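Local coordinates for protein shikimate dehydrogenase (NADP(+)) (Thermus thermophilus, PDB 2CY0) that catalyses the reversible NADPH-linked reduction of 3-dehydroshikimate to shikimate, a step of the chorismate pathway to the aromatic amino acids, at residues B[194-199]-B[219-224]; B[7-12]-B[37-42]; B[27-32]-B[244-249]; B[113-118]-B[136-141]; B[142-147]-B[161-166]. All blocks are in the same frame, centred on the assembly; numbering follows the deposited sequence.

Interaction 1 (B[194-199]-B[219-224])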
# COMPACT_ATOMS: atom_id res chain seq x y z
N GLU B 194 18.57 14.93 40.26
CA GLU B 194 17.87 14.61 41.49
C GLU B 194 16.44 14.09 41.29
O GLU B 194 15.90 13.44 42.18
CB GLU B 194 17.84 15.84 42.41
CG GLU B 194 19.21 16.48 42.67
CD GLU B 194 19.62 17.47 41.59
OE1 GLU B 194 18.74 17.95 40.85
OE2 GLU B 194 20.82 17.79 41.50
N LEU B 195 15.84 14.38 40.15
CA LEU B 195 14.48 13.92 39.88
C LEU B 195 14.46 12.63 39.08
O LEU B 195 13.40 12.15 38.69
CB LEU B 195 13.71 15.02 39.15
CG LEU B 195 13.59 16.33 39.93
CD1 LEU B 195 12.84 17.36 39.11
CD2 LEU B 195 12.87 16.06 41.25
N PHE B 196 15.64 12.07 38.83
CA PHE B 196 15.73 10.84 38.06
C PHE B 196 15.17 9.62 38.77
O PHE B 196 15.38 9.42 39.96
CB PHE B 196 17.18 10.57 37.65
CG PHE B 196 17.48 11.01 36.25
CD1 PHE B 196 17.11 10.23 35.16
CD2 PHE B 196 18.09 12.24 36.01
CE1 PHE B 196 17.31 10.67 33.86
CE2 PHE B 196 18.30 12.69 34.70
CZ PHE B 196 17.92 11.90 33.63
N PRO B 197 14.44 8.79 38.02
CA PRO B 197 13.84 7.59 38.59
C PRO B 197 14.80 6.74 39.39
O PRO B 197 16.02 6.78 39.25
CB PRO B 197 13.25 6.86 37.37
CG PRO B 197 14.00 7.44 36.22
CD PRO B 197 14.11 8.89 36.59
N GLU B 198 14.18 5.96 40.26
CA GLU B 198 14.84 5.07 41.19
C GLU B 198 15.32 3.83 40.43
O GLU B 198 16.48 3.46 40.51
CB GLU B 198 13.83 4.76 42.30
CG GLU B 198 13.18 6.10 42.75
CD GLU B 198 11.79 5.95 43.30
OE1 GLU B 198 11.19 4.86 43.11
OE2 GLU B 198 11.27 6.93 43.88
N GLU B 199 14.40 3.22 39.69
CA GLU B 199 14.67 2.03 38.88
C GLU B 199 14.13 2.33 37.49
O GLU B 199 13.43 3.33 37.33
CB GLU B 199 13.91 0.83 39.44
CG GLU B 199 14.48 0.21 40.69
CD GLU B 199 14.49 -1.30 40.60
OE1 GLU B 199 13.39 -1.90 40.56
OE2 GLU B 199 15.59 -1.88 40.57
N LYS B 219 22.08 7.16 32.96
CA LYS B 219 22.99 6.03 33.07
C LYS B 219 23.75 6.01 34.40
O LYS B 219 23.88 4.96 35.04
CB LYS B 219 23.97 6.06 31.91
CG LYS B 219 24.93 4.90 31.91
CD LYS B 219 25.70 4.83 30.61
CE LYS B 219 26.78 3.77 30.72
NZ LYS B 219 26.30 2.61 31.52
N ALA B 220 24.25 7.17 34.80
CA ALA B 220 24.98 7.31 36.06
C ALA B 220 24.10 6.83 37.21
O ALA B 220 24.59 6.23 38.18
CB ALA B 220 25.37 8.76 36.28
N LYS B 221 22.80 7.09 37.10
CA LYS B 221 21.84 6.69 38.13
C LYS B 221 21.52 5.21 38.14
O LYS B 221 20.95 4.70 39.11
CB LYS B 221 20.55 7.50 37.98
CG LYS B 221 20.65 8.88 38.60
CD LYS B 221 20.80 8.77 40.12
CE LYS B 221 21.26 10.08 40.75
NZ LYS B 221 20.39 11.23 40.37
N GLY B 222 21.88 4.51 37.07
CA GLY B 222 21.64 3.08 37.02
C GLY B 222 20.49 2.65 36.13
O GLY B 222 20.10 1.48 36.16
N LEU B 223 19.94 3.58 35.36
CA LEU B 223 18.83 3.28 34.45
C LEU B 223 19.37 2.72 33.13
O LEU B 223 20.49 3.04 32.73
CB LEU B 223 18.02 4.55 34.18
CG LEU B 223 17.02 5.07 35.22
CD1 LEU B 223 17.60 5.07 36.61
CD2 LEU B 223 16.59 6.46 34.80
N LYS B 224 18.59 1.87 32.47
CA LYS B 224 19.01 1.34 31.17
C LYS B 224 18.76 2.53 30.25
O LYS B 224 17.87 3.33 30.52
CB LYS B 224 18.12 0.17 30.71
CG LYS B 224 18.02 -1.01 31.66
CD LYS B 224 16.83 -1.90 31.29
CE LYS B 224 17.27 -3.28 30.84
NZ LYS B 224 16.32 -4.34 31.28
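Phe196 and Lys221 have the nearest CA atoms of the two segments, 7.4 Å apart, and no hydrogen bond crosses the gap. On one side a loop leaves a short 3-10 turn at Glu194 and Leu195; on the other, helix 213-220 ends in a Schellman motif. Gly222, at positive phi where a CB would strike the preceding carbonyl, sends its N back to Lys219 O (2.9 Å), and this turn swings Leu223 toward the loop. Leu223 has the largest share of the contact. Its CG stands opposite the carbonyl carbon (chi1 -78°), which brings CD2 to the edge of the Phe196 ring, 3.8 Å from CD1. Leu223 also lies across Pro197 at about a right angle, though the modelled separation there is too short to be trusted. Lys221 serves by its aliphatic part: CG rests 4.0 Å from Phe196 CB, and bends at chi2 and chi4 bring NZ alongside the loop, 4.1 Å from Glu194 N, while the Glu194 carboxylate stays too distant for a salt bridge. Glu198 turns outward to pair with Arg173. Leu175 of strand 174-177 lies against both Phe196 and Pro197, and Ala218 touches Phe196 and Leu223. The contact joins the end of helix 213-220 to the loop before strand 201-204 in the Rossmann-type NADP-binding domain, beside strand 224-226, the outermost of its parallel sheet.

Interaction 2 (B[7-12]-B[37-42])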
# COMPACT_ATOMS: atom_id res chain seq x y z
N LEU B 7 10.74 14.86 2.44
CA LEU B 7 10.30 16.23 2.20
C LEU B 7 10.23 17.04 3.49
O LEU B 7 9.67 16.59 4.49
CB LEU B 7 8.92 16.23 1.53
CG LEU B 7 8.73 15.32 0.31
CD1 LEU B 7 7.32 15.50 -0.23
CD2 LEU B 7 9.76 15.64 -0.76
N GLY B 8 10.80 18.25 3.45
CA GLY B 8 10.80 19.10 4.63
C GLY B 8 11.69 20.33 4.47
O GLY B 8 12.32 20.52 3.43
N HIS B 9 11.73 21.16 5.51
CA HIS B 9 12.47 22.40 5.51
C HIS B 9 13.05 22.62 6.89
O HIS B 9 12.38 23.03 7.82
CB HIS B 9 11.51 23.53 5.17
CG HIS B 9 12.29 24.79 4.88
ND1 HIS B 9 13.50 24.79 4.28
CD2 HIS B 9 11.93 26.11 5.17
CE1 HIS B 9 13.87 26.09 4.20
NE2 HIS B 9 12.95 26.90 4.72
N PRO B 10 14.35 22.34 7.13
CA PRO B 10 15.37 21.81 6.22
C PRO B 10 15.40 20.28 6.17
O PRO B 10 14.67 19.61 6.89
CB PRO B 10 16.65 22.35 6.81
CG PRO B 10 16.39 22.20 8.28
CD PRO B 10 14.96 22.71 8.42
N VAL B 11 16.26 19.76 5.31
CA VAL B 11 16.42 18.32 5.15
C VAL B 11 17.88 18.01 4.79
O VAL B 11 18.24 16.85 4.59
CB VAL B 11 15.51 17.78 4.02
CG1 VAL B 11 14.06 18.00 4.39
CG2 VAL B 11 15.83 18.49 2.71
N ALA B 12 18.70 19.05 4.72
CA ALA B 12 20.11 18.89 4.36
C ALA B 12 20.89 18.00 5.31
O ALA B 12 21.95 17.48 4.96
CB ALA B 12 20.78 20.26 4.26
N ASP B 37 14.18 19.68 -0.36
CA ASP B 37 13.79 20.82 0.46
C ASP B 37 12.38 21.23 0.08
O ASP B 37 12.11 21.58 -1.07
CB ASP B 37 14.77 21.98 0.23
CG ASP B 37 14.50 23.15 1.15
OD1 ASP B 37 13.43 23.78 1.02
OD2 ASP B 37 15.36 23.44 2.01
N THR B 38 11.46 21.20 1.04
CA THR B 38 10.08 21.56 0.75
C THR B 38 9.43 22.43 1.81
O THR B 38 8.96 21.92 2.82
CB THR B 38 9.23 20.29 0.57
OG1 THR B 38 9.76 19.50 -0.50
CG2 THR B 38 7.80 20.65 0.24
N PRO B 39 9.41 23.75 1.59
CA PRO B 39 8.81 24.71 2.52
C PRO B 39 7.30 24.48 2.52
O PRO B 39 6.77 23.96 1.54
CB PRO B 39 9.16 26.07 1.93
CG PRO B 39 10.35 25.79 1.05
CD PRO B 39 10.00 24.46 0.44
N LEU B 40 6.62 24.87 3.59
CA LEU B 40 5.18 24.67 3.66
C LEU B 40 4.40 25.18 2.44
O LEU B 40 3.41 24.56 2.04
CB LEU B 40 4.61 25.30 4.93
CG LEU B 40 3.10 25.12 5.08
CD1 LEU B 40 2.77 23.64 5.23
CD2 LEU B 40 2.61 25.90 6.28
N GLU B 41 4.82 26.30 1.86
CA GLU B 41 4.16 26.86 0.68
C GLU B 41 4.00 25.82 -0.41
O GLU B 41 2.96 25.71 -1.06
CB GLU B 41 5.01 28.00 0.07
CG GLU B 41 4.29 28.64 -1.15
CD GLU B 41 5.15 28.67 -2.40
OE1 GLU B 41 6.34 28.28 -2.33
OE2 GLU B 41 4.61 29.05 -3.46
N ALA B 42 5.09 25.10 -0.60
CA ALA B 42 5.20 24.12 -1.65
C ALA B 42 4.70 22.71 -1.43
O ALA B 42 4.91 21.86 -2.29
CB ALA B 42 6.65 24.08 -2.10
O HOH W 1 17.57 21.84 3.57
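Thr38 N gives Gly8 O a short, nearly straight hydrogen bond (2.6 Å, 174° at the hydrogen), reaching the oxygen from above the carbonyl plane. Asp37 CA also approaches Gly8 O, at 3.3 Å in a CA-H...O contact. Next comes the bond from His9 ND1 to Asp37 OD2, 3.2 Å long and distinctly bent; it meets the syn side of the carboxylate, with ring and carboxylate planes 65° apart. The aspartate CG lies trans to its own N (chi1 -174°), which brings the carboxylate back to His9 although the CB points away from segment 7-12. A water accepts from Val11 N (3.0 Å) and donates to Asp37 OD2, so one carboxylate oxygen serves both imidazole and water. With an alanine in place of Asp37, His9 ND1 and the water would probably both lose their acceptor, leaving the imidazole freer to turn. Gly8 and Asp37 form a parallel bridge where strands 2-8 and 31-37 end in the substrate-binding domain, and Gly8 lies beside Thr60, a shikimate-binding residue. Glycine suits this place, since a CB would crowd Val11 CG1. Farther out, Pro39 CG lies over one face of the His9 ring, and Leu7 CD2 rests 3.9 Å from Thr38 OG1, a hydroxyl bonded to Trp36 O.

Interaction 3 (B[27-32]-B[244-249])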
# COMPACT_ATOMS: atom_id res chain seq x y z
N LEU B 27 19.01 -4.74 0.03
CA LEU B 27 17.88 -5.54 -0.43
C LEU B 27 17.96 -5.83 -1.92
O LEU B 27 17.02 -6.37 -2.51
CB LEU B 27 16.57 -4.84 -0.10
CG LEU B 27 16.24 -4.69 1.38
CD1 LEU B 27 15.07 -3.75 1.56
CD2 LEU B 27 15.93 -6.06 1.98
N GLY B 28 19.09 -5.48 -2.54
CA GLY B 28 19.26 -5.71 -3.96
C GLY B 28 18.22 -5.04 -4.83
O GLY B 28 17.82 -5.59 -5.86
N LEU B 29 17.78 -3.85 -4.43
CA LEU B 29 16.78 -3.13 -5.21
C LEU B 29 17.39 -1.91 -5.88
O LEU B 29 18.31 -1.30 -5.35
CB LEU B 29 15.62 -2.70 -4.31
CG LEU B 29 14.77 -3.82 -3.70
CD1 LEU B 29 13.85 -3.24 -2.64
CD2 LEU B 29 13.97 -4.50 -4.81
N GLU B 30 16.87 -1.56 -7.05
CA GLU B 30 17.35 -0.39 -7.77
C GLU B 30 16.44 0.79 -7.51
O GLU B 30 15.23 0.70 -7.66
CB GLU B 30 17.41 -0.68 -9.27
CG GLU B 30 18.57 -1.55 -9.68
CD GLU B 30 19.91 -0.91 -9.37
OE1 GLU B 30 20.20 0.17 -9.93
OE2 GLU B 30 20.68 -1.48 -8.56
N GLY B 31 17.03 1.92 -7.13
CA GLY B 31 16.24 3.10 -6.87
C GLY B 31 17.03 4.15 -6.13
O GLY B 31 18.24 4.03 -5.97
N SER B 32 16.34 5.19 -5.67
CA SER B 32 17.01 6.25 -4.95
C SER B 32 16.13 6.91 -3.91
O SER B 32 14.90 6.85 -3.98
CB SER B 32 17.51 7.30 -5.94
OG SER B 32 16.44 7.80 -6.72
N THR B 244 7.46 -1.03 0.01
CA THR B 244 7.79 -2.19 -0.81
C THR B 244 7.36 -3.56 -0.30
O THR B 244 7.22 -4.50 -1.08
CB THR B 244 9.31 -2.26 -1.02
OG1 THR B 244 9.94 -2.63 0.21
CG2 THR B 244 9.85 -0.91 -1.47
N GLY B 245 7.16 -3.68 1.01
CA GLY B 245 6.79 -4.96 1.57
C GLY B 245 8.02 -5.67 2.11
O GLY B 245 7.92 -6.74 2.71
N LEU B 246 9.20 -5.07 1.91
CA LEU B 246 10.44 -5.65 2.39
C LEU B 246 10.99 -4.81 3.54
O LEU B 246 11.04 -3.58 3.45
CB LEU B 246 11.49 -5.71 1.28
CG LEU B 246 11.25 -6.59 0.05
CD1 LEU B 246 10.08 -6.05 -0.75
CD2 LEU B 246 12.50 -6.59 -0.81
N LEU B 247 11.40 -5.47 4.62
CA LEU B 247 11.94 -4.78 5.79
C LEU B 247 13.46 -4.78 5.81
O LEU B 247 14.07 -5.83 5.99
CB LEU B 247 11.44 -5.44 7.08
CG LEU B 247 11.98 -4.85 8.39
CD1 LEU B 247 11.23 -3.57 8.74
CD2 LEU B 247 11.82 -5.86 9.51
N PRO B 248 14.09 -3.62 5.62
CA PRO B 248 15.56 -3.61 5.66
C PRO B 248 16.02 -3.83 7.11
O PRO B 248 15.27 -3.54 8.05
CB PRO B 248 15.91 -2.23 5.14
CG PRO B 248 14.76 -1.39 5.63
CD PRO B 248 13.57 -2.27 5.32
N ASP B 249 17.23 -4.36 7.28
CA ASP B 249 17.78 -4.62 8.60
C ASP B 249 17.87 -3.34 9.42
O ASP B 249 18.67 -2.46 9.12
CB ASP B 249 19.18 -5.22 8.46
CG ASP B 249 19.75 -5.70 9.79
OD1 ASP B 249 19.59 -5.00 10.81
OD2 ASP B 249 20.38 -6.77 9.80
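Leu246, which packs against both Leu27 and Leu29, is fixed at its backbone by Thr244 OG1, a hydroxyl with two partners. It accepts from Leu246 N (3.1 Å, 160° at the hydrogen) in an ST turn and donates to Phe240 O, one turn back in helix 229-244. Threonine suits the spot because its hydroxyl reaches both the helix end and the turn, while Gly245 takes the positive phi with which the chain leaves the helix. Across the gap the contact is purely apolar, and no hydrogen bond crosses. Leu27 slides past Leu246 in the opposite direction, and its CD1 lodges between Leu246 CB at 4.1 Å and Pro248 CB at 4.0 Å. Leu29 instead meets Leu246 tip to tip, CD1 to CD2, also at 4.0 Å. The CG of Leu246 sits opposite its carbonyl carbon (chi1 -64°), and this sends the branched end toward Leu29. Ahead of segment 27-32, helix 16-26 closes in a Schellman motif with Gly28 at positive phi, and the turn presents Leu27 and Leu29 to the same partner. Phe240 also touches Leu27 and Pro248, extending the apolar patch. Leu29 packs on Leu29 of the second subunit, and Leu246 on that subunit's Leu2. The contact therefore ties C-terminal helices to the substrate-binding alpha/beta domain at the homodimer interface, an arrangement in which residues late in the chain complete the layer against the N-terminal sheet.

Interaction 4 (B[113-118]-B[136-141])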
# COMPACT_ATOMS: atom_id res chain seq x y z
N ILE B 113 14.82 -2.54 26.46
CA ILE B 113 13.94 -1.73 27.30
C ILE B 113 12.54 -2.32 27.37
O ILE B 113 11.83 -2.38 26.37
CB ILE B 113 13.84 -0.29 26.78
CG1 ILE B 113 15.23 0.35 26.80
CG2 ILE B 113 12.85 0.51 27.61
CD1 ILE B 113 15.23 1.83 26.48
N PRO B 114 12.13 -2.78 28.55
CA PRO B 114 10.79 -3.36 28.68
C PRO B 114 9.74 -2.27 28.72
O PRO B 114 9.98 -1.17 29.21
CB PRO B 114 10.72 -4.15 29.98
CG PRO B 114 11.81 -3.62 30.89
CD PRO B 114 12.78 -2.87 29.85
N LEU B 115 8.57 -2.57 28.14
CA LEU B 115 7.51 -1.59 28.19
C LEU B 115 6.85 -1.55 29.58
O LEU B 115 5.65 -1.35 29.73
CB LEU B 115 6.48 -1.90 27.09
CG LEU B 115 7.04 -1.71 25.68
CD1 LEU B 115 6.03 -2.11 24.60
CD2 LEU B 115 7.44 -0.27 25.39
N LYS B 116 7.69 -1.80 30.63
CA LYS B 116 7.23 -1.71 32.02
C LYS B 116 6.93 -0.26 32.41
O LYS B 116 7.83 0.55 32.59
CB LYS B 116 8.35 -2.13 32.96
CG LYS B 116 8.84 -3.56 32.80
CD LYS B 116 9.83 -3.88 33.93
CE LYS B 116 10.95 -4.83 33.50
NZ LYS B 116 12.13 -4.61 34.33
N GLY B 117 5.67 0.12 32.61
CA GLY B 117 5.39 1.48 33.05
C GLY B 117 5.54 1.60 34.56
O GLY B 117 6.02 0.67 35.21
N PRO B 118 5.16 2.75 35.17
CA PRO B 118 4.59 3.93 34.52
C PRO B 118 5.67 4.60 33.68
O PRO B 118 6.84 4.58 34.06
CB PRO B 118 4.17 4.83 35.69
CG PRO B 118 4.25 3.95 36.90
CD PRO B 118 5.36 3.00 36.60
N ARG B 136 0.59 3.95 25.30
CA ARG B 136 -0.62 3.43 25.94
C ARG B 136 -1.12 2.22 25.15
O ARG B 136 -1.41 1.16 25.72
CB ARG B 136 -1.70 4.49 25.99
CG ARG B 136 -1.93 5.09 24.64
CD ARG B 136 -3.29 5.72 24.51
NE ARG B 136 -3.88 5.12 23.34
CZ ARG B 136 -4.79 5.67 22.55
NH1 ARG B 136 -5.27 6.89 22.79
NH2 ARG B 136 -5.22 4.98 21.51
N GLU B 137 -1.23 2.38 23.83
CA GLU B 137 -1.68 1.30 22.96
C GLU B 137 -0.87 0.05 23.29
O GLU B 137 -1.35 -1.07 23.15
CB GLU B 137 -1.48 1.67 21.49
CG GLU B 137 -2.26 2.89 21.05
CD GLU B 137 -3.66 2.55 20.56
OE1 GLU B 137 -4.34 1.71 21.20
OE2 GLU B 137 -4.10 3.14 19.55
N ALA B 138 0.37 0.27 23.73
CA ALA B 138 1.28 -0.81 24.09
C ALA B 138 0.84 -1.52 25.36
O ALA B 138 1.24 -2.65 25.63
CB ALA B 138 2.68 -0.26 24.26
N GLY B 139 0.03 -0.84 26.17
CA GLY B 139 -0.48 -1.46 27.38
C GLY B 139 0.18 -1.17 28.72
O GLY B 139 0.27 -2.05 29.56
N LEU B 140 0.63 0.06 28.91
CA LEU B 140 1.25 0.47 30.18
C LEU B 140 0.71 1.87 30.57
O LEU B 140 0.16 2.56 29.72
CB LEU B 140 2.79 0.48 30.03
CG LEU B 140 3.41 1.24 28.86
CD1 LEU B 140 2.90 2.66 28.84
CD2 LEU B 140 4.92 1.23 28.99
N GLU B 141 0.86 2.25 31.84
CA GLU B 141 0.39 3.54 32.35
C GLU B 141 1.28 4.69 31.85
O GLU B 141 2.49 4.59 31.96
CB GLU B 141 0.37 3.48 33.88
CG GLU B 141 -0.24 4.69 34.58
CD GLU B 141 -0.07 4.61 36.10
OE1 GLU B 141 -0.57 5.52 36.79
OE2 GLU B 141 0.56 3.65 36.60
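Leu115 and Leu140 meet where two turns of the Rossmann-type NADP-binding domain run side by side: segment 113-118 leads into strand 119-122, while the other segment, 136-141, joins helix 126-137 to strand 142-145. The touching parts run only 19° apart, and the CA atoms of Pro118 and Glu141 stand 4.7 Å from each other, a prelude to the parallel pairing of the two strands. The close-packed part lies around the leucines. Leu140 has its CG wedged between backbone N and carbonyl carbon (chi1 51°), an uncommon setting for leucine that lays the side chain against the opposite backbone; CD2 comes 4.0 Å from Leu115 CB, while its modelled approach to Leu115 O is too short to be trusted. Leu115 in turn sends CD1 to Ala138 CB at 3.8 Å, and Leu105 and Leu108 of helix 100-111 continue this apolar patch. The small methyl of Ala138 lets Leu115 CD1 come close. Gly117 suits its place because a CB on it would point at the other segment and come within 3.1 Å of Glu141 O and 3.2 Å of Leu140 CB. At the other end the CA atoms are closest, but the side chains are more open to solvent. Pro118, following a cis peptide bond, offers its ring to the exposed Glu141, whose side chain is extended and runs obliquely across it. Glu141 OE1 is bonded beyond the segment, to Trp143, and OE2 rests 3.7 Å from Pro118 CG. In addition, Pro118 CA makes a CA-H...O contact with Glu141 O, 3.4 Å long.

Interaction 5 (B[142-147]-B[161-166])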
# COMPACT_ATOMS: atom_id res chain seq x y z
N VAL B 142 0.69 5.77 31.35
CA VAL B 142 1.48 6.89 30.80
C VAL B 142 1.21 8.32 31.28
O VAL B 142 0.11 8.84 31.14
CB VAL B 142 1.34 6.94 29.27
CG1 VAL B 142 2.32 7.94 28.70
CG2 VAL B 142 1.54 5.56 28.68
N TRP B 143 2.25 8.96 31.83
CA TRP B 143 2.14 10.35 32.30
C TRP B 143 2.84 11.30 31.33
O TRP B 143 3.81 10.91 30.68
CB TRP B 143 2.77 10.54 33.68
CG TRP B 143 2.31 9.60 34.74
CD1 TRP B 143 1.06 9.07 34.88
CD2 TRP B 143 3.09 9.07 35.82
NE1 TRP B 143 1.01 8.25 35.98
CE2 TRP B 143 2.25 8.23 36.57
CE3 TRP B 143 4.43 9.23 36.21
CZ2 TRP B 143 2.70 7.54 37.71
CZ3 TRP B 143 4.88 8.55 37.34
CH2 TRP B 143 4.01 7.71 38.07
N VAL B 144 2.38 12.54 31.27
CA VAL B 144 2.98 13.53 30.38
C VAL B 144 3.30 14.82 31.12
O VAL B 144 2.58 15.23 32.02
CB VAL B 144 2.04 13.87 29.20
CG1 VAL B 144 0.75 14.50 29.72
CG2 VAL B 144 2.75 14.82 28.24
N TRP B 145 4.41 15.45 30.73
CA TRP B 145 4.85 16.70 31.33
C TRP B 145 5.22 17.64 30.19
O TRP B 145 5.47 17.20 29.07
CB TRP B 145 6.09 16.46 32.21
CG TRP B 145 6.72 17.73 32.71
CD1 TRP B 145 6.39 18.43 33.84
CD2 TRP B 145 7.77 18.47 32.08
NE1 TRP B 145 7.16 19.56 33.94
CE2 TRP B 145 8.02 19.61 32.87
CE3 TRP B 145 8.53 18.28 30.91
CZ2 TRP B 145 8.99 20.56 32.54
CZ3 TRP B 145 9.49 19.22 30.58
CH2 TRP B 145 9.71 20.35 31.39
N ASN B 146 5.25 18.93 30.49
CA ASN B 146 5.60 19.94 29.50
C ASN B 146 5.93 21.21 30.28
O ASN B 146 5.30 21.48 31.30
CB ASN B 146 4.41 20.19 28.58
CG ASN B 146 4.80 20.93 27.32
OD1 ASN B 146 5.37 20.36 26.40
ND2 ASN B 146 4.49 22.21 27.28
N ARG B 147 6.90 22.00 29.82
CA ARG B 147 7.25 23.21 30.55
C ARG B 147 6.05 24.13 30.69
O ARG B 147 5.93 24.85 31.68
CB ARG B 147 8.45 23.94 29.91
CG ARG B 147 8.28 24.57 28.52
CD ARG B 147 9.69 24.87 28.00
NE ARG B 147 9.80 25.73 26.82
CZ ARG B 147 9.14 25.56 25.68
NH1 ARG B 147 8.29 24.55 25.54
NH2 ARG B 147 9.36 26.38 24.66
N LEU B 161 -4.44 10.47 29.06
CA LEU B 161 -3.20 10.34 29.81
C LEU B 161 -3.34 11.10 31.12
O LEU B 161 -4.44 11.45 31.53
CB LEU B 161 -2.04 10.91 29.01
CG LEU B 161 -1.80 10.38 27.59
CD1 LEU B 161 -0.71 11.21 26.93
CD2 LEU B 161 -1.42 8.90 27.63
N ARG B 162 -2.20 11.36 31.76
CA ARG B 162 -2.20 12.09 33.03
C ARG B 162 -1.03 13.06 33.11
O ARG B 162 0.13 12.64 33.11
CB ARG B 162 -2.12 11.10 34.19
CG ARG B 162 -2.17 11.75 35.55
CD ARG B 162 -1.71 10.79 36.62
NE ARG B 162 -1.70 11.42 37.94
CZ ARG B 162 -1.09 10.92 39.00
NH1 ARG B 162 -0.43 9.77 38.91
NH2 ARG B 162 -1.13 11.56 40.16
N ALA B 163 -1.32 14.35 33.17
CA ALA B 163 -0.28 15.37 33.27
C ALA B 163 0.27 15.37 34.69
O ALA B 163 -0.49 15.39 35.66
CB ALA B 163 -0.84 16.74 32.91
N VAL B 164 1.59 15.36 34.82
CA VAL B 164 2.23 15.34 36.13
C VAL B 164 3.31 16.41 36.25
O VAL B 164 3.75 16.99 35.26
CB VAL B 164 2.87 13.97 36.42
CG1 VAL B 164 1.80 12.89 36.51
CG2 VAL B 164 3.87 13.61 35.33
N PRO B 165 3.73 16.71 37.49
CA PRO B 165 4.77 17.71 37.71
C PRO B 165 6.10 17.01 37.45
O PRO B 165 6.18 15.78 37.52
CB PRO B 165 4.59 18.08 39.18
CG PRO B 165 4.16 16.77 39.78
CD PRO B 165 3.14 16.27 38.77
N LEU B 166 7.15 17.78 37.17
CA LEU B 166 8.45 17.19 36.88
C LEU B 166 8.90 16.21 37.96
O LEU B 166 9.51 15.19 37.66
CB LEU B 166 9.49 18.29 36.69
CG LEU B 166 10.79 17.85 36.02
CD1 LEU B 166 10.47 17.28 34.64
CD2 LEU B 166 11.73 19.03 35.88
O HOH W 2 6.15 20.65 36.82
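Trp143 pairs with Arg162 and Val144 with Ala163 in parallel bridges, Val144 N donating to Arg162 O (2.9 Å) and Val164 N to Val144 O (3.0 Å). This is the beta-alpha-beta crossover of a Rossmann-type domain: helix 149-158 links the strands, and Asn146 and Arg147, just past the first of them, bind NADP(+). On one face of the sheet Trp143 and Arg162 lie side by side. The arginine chain is extended, its CD 3.7 Å from Trp143 CD1; the guanidinium stands nearly perpendicular to the indole and far from its centre, so any cation-pi attraction is weak at best. Val164 CG1 sits over the five-membered ring, 4.2 Å from its centroid, in a CH-pi contact, while Trp143 NE1 donates to Glu141 OE1. An alanine in place of Trp143 would probably leave Glu141 without that donor and open a gap beside Val164 and the Arg162 chain. On the opposite face Val144 CG1 meets Ala163, compact residues that suit the side where helix 149-158 packs; at the start of the pair Leu161 CD2 lies 3.8 Å from Val142 CB. Trp145 has CG trans to its own N (chi1 172°), which swings the indole out to Leu166. There Leu166 CD1 lies over the five-membered ring, 3.9 Å from the centroid, with Arg147 N on the reverse face. At the ring edge one water accepts from both Trp145 NE1 (3.2 Å) and Leu166 N (3.1 Å).

Interactions 1, 4 and 5 lie in the NADP-binding part and are joined by direct touches: Pro118 CB of interaction 4 meets Trp143 CZ2 of interaction 5 at 3.7 Å, Leu195 CD1 of interaction 1 meets Leu166 CG of interaction 5 at 3.7 Å, and Lys224 NZ approaches Pro114 CD at 4.1 Å. Interactions 2 and 3 reach the substrate-binding sheet, interaction 3 with help from the C-terminal helices; their centres are 25 Å apart. Gly8 and Val11 of interaction 2 lie about 3 and 5 Å from the side chains of the shikimate-binding Thr60 and Ser14, whereas interaction 5 itself holds cofactor-binding residues; the nearest atoms of these two contacts are about 17 Å apart.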